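Local coordinates for protein alcohol dehydrogenase, zinc-containing (Thermotoga maritima, PDB 1VJ0) that probably acts as a zinc-dependent oxidoreductase of the alcohol dehydrogenase type and has two zinc-binding sites, at residues 182-187 with 329-334. Sequence-based numbering, arbitrary orientation.
Sequences TAYHAF and TSHFVK
H185 and H331 mark the closest backbone approach of the helical segments 182-187 and 329-334, whose axes pass 8.9 Å apart with N-to-C directions at 105°. Their imidazoles form an offset stack, planes at 16° and CE1 of H331 3.5 Å from CG of H185. With the rings offset, H185 CB lies over the centre of the H331 ring, 3.8 Å from its centroid, as a CH-pi contact. Histidine suits both places, offering a flat face for stacking and a ring nitrogen for hydrogen bonding: H185 ND1 bonds to the carbonyl of V326 and H331 ND1 to the backbone N of D328, which probably helps fix both ring rotations. The ring of Y184 is thrown toward 329-334 by a first torsion (-174°) that sets CG beside the carbonyl carbon. Its edge meets H331 CD2, while K334 CB lies over one face, 4.1 Å from the centroid; K334 CD touches the phenol OH at 3.5 Å. The lysine thus lends its aliphatic stem to the buried contact, and Y184 OH bonds to S193 of a neighbouring subunit. The contact joins helix 170-188, which carries zinc ligand C178, to the helix following the last strand of the Rossmann-type parallel sheet, within the medium-chain dehydrogenase fold.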
# COMPACT_ATOMS: atom_id res chain seq x y z
N THR A 182 -15.73 13.86 0.86
CA THR A 182 -15.97 12.80 -0.08
C THR A 182 -14.94 12.88 -1.23
O THR A 182 -14.35 11.87 -1.60
CB THR A 182 -17.44 12.86 -0.55
OG1 THR A 182 -18.28 12.57 0.54
CG2 THR A 182 -17.72 11.78 -1.58
N ALA A 183 -14.69 14.09 -1.76
CA ALA A 183 -13.64 14.25 -2.75
C ALA A 183 -12.26 13.81 -2.18
O ALA A 183 -11.49 13.12 -2.83
CB ALA A 183 -13.59 15.72 -3.27
N TYR A 184 -11.95 14.20 -0.94
CA TYR A 184 -10.72 13.74 -0.32
C TYR A 184 -10.64 12.22 -0.29
O TYR A 184 -9.62 11.62 -0.68
CB TYR A 184 -10.41 14.41 1.06
CG TYR A 184 -9.06 13.90 1.44
CD1 TYR A 184 -7.93 14.43 0.85
CD2 TYR A 184 -8.92 12.80 2.25
CE1 TYR A 184 -6.69 13.88 1.07
CE2 TYR A 184 -7.67 12.24 2.50
CZ TYR A 184 -6.57 12.78 1.90
OH TYR A 184 -5.35 12.20 2.12
N HIS A 185 -11.69 11.56 0.19
CA HIS A 185 -11.76 10.12 0.24
C HIS A 185 -11.36 9.55 -1.14
O HIS A 185 -10.58 8.59 -1.28
CB HIS A 185 -13.20 9.71 0.64
CG HIS A 185 -13.43 8.23 0.77
ND1 HIS A 185 -14.62 7.71 1.24
CD2 HIS A 185 -12.61 7.18 0.57
CE1 HIS A 185 -14.54 6.39 1.26
NE2 HIS A 185 -13.32 6.04 0.87
N ALA A 186 -11.90 10.15 -2.18
CA ALA A 186 -11.67 9.65 -3.52
C ALA A 186 -10.24 9.66 -3.94
O ALA A 186 -9.78 8.75 -4.64
CB ALA A 186 -12.45 10.48 -4.50
N PHE A 187 -9.55 10.73 -3.59
CA PHE A 187 -8.12 10.89 -3.85
C PHE A 187 -7.26 10.05 -2.94
O PHE A 187 -6.23 9.49 -3.39
CB PHE A 187 -7.75 12.37 -3.76
CG PHE A 187 -8.13 13.16 -4.99
CD1 PHE A 187 -9.39 13.71 -5.12
CD2 PHE A 187 -7.19 13.37 -6.02
CE1 PHE A 187 -9.74 14.43 -6.28
CE2 PHE A 187 -7.51 14.09 -7.15
CZ PHE A 187 -8.84 14.60 -7.29
N THR A 329 -13.58 10.08 9.78
CA THR A 329 -12.86 11.09 10.52
C THR A 329 -11.43 11.33 10.03
O THR A 329 -10.99 12.43 10.12
CB THR A 329 -12.85 10.72 11.99
OG1 THR A 329 -14.20 10.80 12.48
CG2 THR A 329 -12.04 11.71 12.82
N SER A 330 -10.74 10.33 9.49
CA SER A 330 -9.44 10.57 8.90
C SER A 330 -9.58 11.48 7.67
O SER A 330 -8.78 12.40 7.47
CB SER A 330 -8.69 9.26 8.55
OG SER A 330 -9.26 8.61 7.39
N HIS A 331 -10.60 11.28 6.86
CA HIS A 331 -10.79 12.13 5.71
C HIS A 331 -11.16 13.55 6.13
O HIS A 331 -10.72 14.53 5.50
CB HIS A 331 -11.87 11.57 4.79
CG HIS A 331 -11.63 10.18 4.34
ND1 HIS A 331 -12.58 9.18 4.48
CD2 HIS A 331 -10.54 9.59 3.79
CE1 HIS A 331 -12.09 8.04 3.99
NE2 HIS A 331 -10.85 8.26 3.57
N PHE A 332 -12.01 13.63 7.15
CA PHE A 332 -12.43 14.91 7.79
C PHE A 332 -11.23 15.82 8.16
O PHE A 332 -11.10 16.97 7.75
CB PHE A 332 -13.35 14.55 8.99
CG PHE A 332 -13.59 15.68 9.97
CD1 PHE A 332 -14.26 16.82 9.61
CD2 PHE A 332 -13.11 15.58 11.24
CE1 PHE A 332 -14.47 17.85 10.56
CE2 PHE A 332 -13.30 16.61 12.18
CZ PHE A 332 -13.97 17.73 11.82
N VAL A 333 -10.31 15.26 8.93
CA VAL A 333 -9.17 16.01 9.41
C VAL A 333 -8.30 16.47 8.23
O VAL A 333 -7.87 17.63 8.15
CB VAL A 333 -8.38 15.09 10.39
CG1 VAL A 333 -6.94 15.52 10.55
CG2 VAL A 333 -9.09 14.98 11.70
N LYS A 334 -8.05 15.57 7.29
CA LYS A 334 -7.19 15.93 6.16
C LYS A 334 -7.85 16.94 5.23
O LYS A 334 -7.19 17.79 4.61
CB LYS A 334 -6.74 14.68 5.42
CG LYS A 334 -6.02 13.70 6.31
CD LYS A 334 -5.76 12.36 5.64
CE LYS A 334 -5.19 11.37 6.68
NZ LYS A 334 -5.13 9.90 6.25